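Side-chain contacts in sensor histidine kinase PdtaS (Mycobacterium tuberculosis, PDB 2YKF), which probably senses nutrient deprivation by binding cyclic di-GMP, which promotes its autophosphorylation and so switches on the PdtaS/PdtaR two-component system: residues 252-256 with 257-261; 215-218 with 219-223. One frame throughout, in Å; residues are numbered along the deposited sequence.

Interaction 1 of 2, residues 252-256 with 257-261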
loop_
_atom_site.group_PDB
_atom_site.type_symbol
_atom_site.label_atom_id
_atom_site.label_comp_id
_atom_site.label_asym_id
_atom_site.label_seq_id
_atom_site.Cartn_x
_atom_site.Cartn_y
_atom_site.Cartn_z
ATOM N N GLU A 252 13.359 -6.084 -9.979
ATOM C CA GLU A 252 12.464 -7.220 -10.045
ATOM C C GLU A 252 13.298 -8.472 -10.263
ATOM O O GLU A 252 14.172 -8.524 -11.163
ATOM C CB GLU A 252 11.476 -6.997 -11.174
ATOM C CG GLU A 252 10.547 -8.145 -11.413
ATOM C CD GLU A 252 9.634 -7.935 -12.636
ATOM O OE1 GLU A 252 9.151 -6.813 -12.895
ATOM O OE2 GLU A 252 9.381 -8.915 -13.317
ATOM N N VAL A 253 13.096 -9.487 -9.423
ATOM C CA VAL A 253 13.909 -10.665 -9.540
ATOM C C VAL A 253 13.005 -11.918 -9.549
ATOM O O VAL A 253 12.168 -12.026 -8.677
ATOM C CB VAL A 253 14.809 -10.894 -8.305
ATOM C CG1 VAL A 253 16.120 -11.313 -8.749
ATOM C CG2 VAL A 253 14.944 -9.683 -7.422
ATOM N N ASP A 254 13.320 -12.890 -10.414
ATOM C CA ASP A 254 12.760 -14.252 -10.359
ATOM C C ASP A 254 13.607 -15.160 -9.480
ATOM O O ASP A 254 14.819 -15.168 -9.616
ATOM C CB ASP A 254 12.683 -14.843 -11.779
ATOM C CG ASP A 254 11.574 -14.210 -12.628
ATOM O OD1 ASP A 254 10.766 -13.309 -12.175
ATOM O OD2 ASP A 254 11.522 -14.596 -13.803
ATOM N N ALA A 255 12.954 -15.905 -8.589
ATOM C CA ALA A 255 13.598 -16.836 -7.719
ATOM C C ALA A 255 12.635 -17.949 -7.404
ATOM O O ALA A 255 11.545 -17.715 -6.811
ATOM C CB ALA A 255 13.992 -16.159 -6.422
ATOM N N GLY A 256 13.024 -19.177 -7.723
ATOM C CA GLY A 256 12.258 -20.324 -7.187
ATOM C C GLY A 256 10.819 -20.421 -7.655
ATOM O O GLY A 256 9.935 -20.908 -6.897
ATOM N N GLY A 257 10.551 -19.978 -8.889
ATOM C CA GLY A 257 9.160 -19.933 -9.375
ATOM C C GLY A 257 8.407 -18.645 -8.993
ATOM O O GLY A 257 7.419 -18.358 -9.600
ATOM N N ALA A 258 8.907 -17.887 -7.989
ATOM C CA ALA A 258 8.304 -16.622 -7.520
ATOM C C ALA A 258 8.977 -15.414 -8.195
ATOM O O ALA A 258 10.037 -15.560 -8.771
ATOM C CB ALA A 258 8.489 -16.516 -5.999
ATOM N N THR A 259 8.334 -14.249 -8.182
ATOM C CA THR A 259 8.919 -13.007 -8.688
ATOM C C THR A 259 8.701 -12.009 -7.571
ATOM O O THR A 259 7.561 -11.860 -7.080
ATOM C CB THR A 259 8.205 -12.477 -9.938
ATOM O OG1 THR A 259 8.301 -13.469 -10.965
ATOM C CG2 THR A 259 8.876 -11.103 -10.467
ATOM N N VAL A 260 9.775 -11.404 -7.090
ATOM C CA VAL A 260 9.635 -10.374 -6.087
ATOM C C VAL A 260 10.121 -9.018 -6.620
ATOM O O VAL A 260 10.984 -8.960 -7.539
ATOM C CB VAL A 260 10.342 -10.725 -4.789
ATOM C CG1 VAL A 260 9.713 -11.937 -4.151
ATOM C CG2 VAL A 260 11.871 -10.981 -5.057
ATOM N N LEU A 261 9.572 -7.936 -6.084
ATOM C CA LEU A 261 10.106 -6.603 -6.380
ATOM C C LEU A 261 10.843 -6.195 -5.128
ATOM O O LEU A 261 10.326 -6.363 -4.042
ATOM C CB LEU A 261 9.008 -5.534 -6.594
ATOM C CG LEU A 261 8.145 -5.571 -7.826
ATOM C CD1 LEU A 261 7.154 -4.360 -7.747
ATOM C CD2 LEU A 261 9.079 -5.448 -8.992
#
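Thr259 OG1 stands above the plane of the Asp254 carboxylate and donates to Asp254 OD1 over 2.8 Å, 48° out of that plane. Both residues sit on a tight antiparallel beta hairpin in the PAS-like domain, at a non-hydrogen-bonded pair. Chi1 of -73° at Asp254 and -60° at Thr259 keeps each polar group beside its own backbone N, which brings the two alongside each other. Lys287 approaches the same oxygens weakly. The extended chain of Glu252 crosses the Thr259 methyl at a slant: Glu252 CG is 3.5 Å and OE2 3.6 Å from Thr259 CG2, which lies obliquely off one carboxylate face. Its OE1 forms a salt bridge with Arg174 of the second subunit. Leu261 completes the row, its CD2 lying 3.6 Å from Glu252 CB.

The other face is apolar. Val253 and Val260 cross there through their CG2 methyls, 4.1 Å apart, with Met206 packed against Val260 and Ala255. Paired backbone bonds link Val253 with Val260 and Ala255 with Ala258. A type I' turn, whose positive phi angles suit Gly256 and Gly257, joins the strands. At its closure Ala258 N donates to Ala255 O, 2.9 Å away, from above the carbonyl plane.

Interaction 2 of 2, residues 215-218 with 219-223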
loop_
_atom_site.group_PDB
_atom_site.type_symbol
_atom_site.label_atom_id
_atom_site.label_comp_id
_atom_site.label_asym_id
_atom_site.label_seq_id
_atom_site.Cartn_x
_atom_site.Cartn_y
_atom_site.Cartn_z
ATOM N N VAL A 215 20.996 -13.735 9.629
ATOM C CA VAL A 215 21.768 -14.329 8.514
ATOM C C VAL A 215 22.190 -13.188 7.606
ATOM O O VAL A 215 21.494 -12.198 7.507
ATOM C CB VAL A 215 20.965 -15.373 7.730
ATOM C CG1 VAL A 215 21.822 -16.013 6.644
ATOM C CG2 VAL A 215 20.425 -16.475 8.671
ATOM N N ASN A 216 23.370 -13.318 7.002
ATOM C CA ASN A 216 23.796 -12.419 5.985
ATOM C C ASN A 216 22.791 -12.484 4.813
ATOM O O ASN A 216 22.485 -13.555 4.319
ATOM C CB ASN A 216 25.232 -12.767 5.531
ATOM C CG ASN A 216 25.711 -11.846 4.463
ATOM O OD1 ASN A 216 25.385 -12.044 3.298
ATOM N ND2 ASN A 216 26.407 -10.755 4.857
ATOM N N LEU A 217 22.237 -11.336 4.452
ATOM C CA LEU A 217 21.141 -11.279 3.456
ATOM C C LEU A 217 21.557 -11.837 2.098
ATOM O O LEU A 217 20.905 -12.757 1.555
ATOM C CB LEU A 217 20.613 -9.844 3.303
ATOM C CG LEU A 217 19.453 -9.799 2.277
ATOM C CD1 LEU A 217 18.176 -10.393 2.809
ATOM C CD2 LEU A 217 19.219 -8.418 1.888
ATOM N N ILE A 218 22.678 -11.321 1.557
ATOM C CA ILE A 218 23.223 -11.891 0.311
ATOM C C ILE A 218 23.399 -13.413 0.333
ATOM O O ILE A 218 22.994 -14.089 -0.608
ATOM C CB ILE A 218 24.499 -11.204 -0.093
ATOM C CG1 ILE A 218 24.163 -9.764 -0.446
ATOM C CG2 ILE A 218 25.194 -11.962 -1.246
ATOM C CD1 ILE A 218 22.898 -9.651 -1.448
ATOM N N ASP A 219 23.945 -13.968 1.423
ATOM C CA ASP A 219 24.120 -15.433 1.506
ATOM C C ASP A 219 22.815 -16.257 1.463
ATOM O O ASP A 219 22.790 -17.356 0.932
ATOM C CB ASP A 219 24.931 -15.801 2.734
ATOM C CG ASP A 219 26.377 -15.293 2.635
ATOM O OD1 ASP A 219 26.833 -14.978 1.478
ATOM O OD2 ASP A 219 27.029 -15.193 3.714
ATOM N N ALA A 220 21.758 -15.734 2.095
ATOM C CA ALA A 220 20.413 -16.280 2.024
ATOM C C ALA A 220 19.786 -16.078 0.635
ATOM O O ALA A 220 19.001 -16.914 0.163
ATOM C CB ALA A 220 19.551 -15.580 3.048
ATOM N N THR A 221 20.087 -14.960 -0.003
ATOM C CA THR A 221 19.333 -14.549 -1.197
ATOM C C THR A 221 19.961 -15.078 -2.481
ATOM O O THR A 221 19.264 -15.612 -3.369
ATOM C CB THR A 221 19.215 -13.020 -1.257
ATOM O OG1 THR A 221 18.578 -12.592 -0.055
ATOM C CG2 THR A 221 18.328 -12.582 -2.439
ATOM N N ARG A 222 21.292 -14.928 -2.581
ATOM C CA ARG A 222 21.982 -15.316 -3.811
ATOM C C ARG A 222 21.598 -16.700 -4.371
ATOM O O ARG A 222 21.277 -16.773 -5.550
ATOM C CB ARG A 222 23.503 -15.113 -3.703
ATOM C CG ARG A 222 24.167 -15.068 -5.072
ATOM C CD ARG A 222 25.661 -14.858 -4.973
ATOM N NE ARG A 222 26.158 -15.137 -6.317
ATOM C CZ ARG A 222 26.976 -14.354 -6.988
ATOM N NH1 ARG A 222 27.472 -13.231 -6.440
ATOM N NH2 ARG A 222 27.319 -14.710 -8.203
ATOM N N PRO A 223 21.634 -17.780 -3.552
ATOM C CA PRO A 223 21.318 -19.099 -4.110
ATOM C C PRO A 223 19.876 -19.212 -4.643
ATOM O O PRO A 223 19.601 -20.117 -5.376
ATOM C CB PRO A 223 21.501 -20.068 -2.920
ATOM C CG PRO A 223 22.425 -19.375 -1.979
ATOM C CD PRO A 223 22.077 -17.868 -2.158
#
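Asn216 and Asp219 illustrate how a side chain takes over the work of a missing helical turn: Asn216 is the N-cap of the short helix 217-221 in the PAS-like domain. Its OD1 accepts from Asp219 N across 3.0 Å, in the plane of the amide and on a lone pair. The chi1 of 180° turns the amide beside its own carbonyl carbon, from where OD1 can bend over the first turn. This supplies an acceptor to an amide near the helix start, where no preceding turn provides a carbonyl.

The backbone bonds follow the usual i to i+4 pattern. Ala220 N donates to Asn216 O, Thr221 N to Leu217 O, and Arg222 N to Ile218 O at 2.7 Å. Thr221 N also has a weak bond to Ile218 O.

Among the polar side chains, Thr221 folds back on the backbone. With chi1 at -58°, OG1 stands beside its own backbone N, and both donate to Leu217 O; the hydroxyl bond is 2.8 Å. Tyr203 OH is a further hydrogen-bonding partner of this buried hydroxyl, which thus joins the helix to helix 197-205. Arg222 reaches helix 228-243 through a salt bridge with Asp235 and a hydrogen bond with His232.

Van der Waals contacts fill in the rest. The Asp219 carboxylate comes in obliquely off one face of the Asn216 amide, on its OD1 side, with the two planes 38° apart and Asp219 OD2 3.5 Å from Asn216 CB. Ile218 packs on Val234, Asp235 and Val238 of helix 228-243. Leu217 and Thr221 cross at a slant, Leu217 CD1 lying 3.6 Å from Thr221 OG1.

Followed from the N terminus, the chain first makes interaction 2, where residues 215-223 hold the short helix 217-221 and the contact closes one helical turn. Backbone bonds of Val215 with Val192 and Leu217 with Gly190 tie its start to the region around strand 192-195. The chain then runs through helix 228-243 into interaction 1, which closes a two-residue turn between strands 250-255 and 258-269. The two contacts are in series, neither nesting nor crossing. The centres of interactions 1 and 2 are about 15 Å apart and the nearest atoms of interactions 1 and 2 about 6 Å apart. Ser226, between them in sequence, bonds to Asp254 on strand 250-255, an outermost strand of the domain's sheet within this chain.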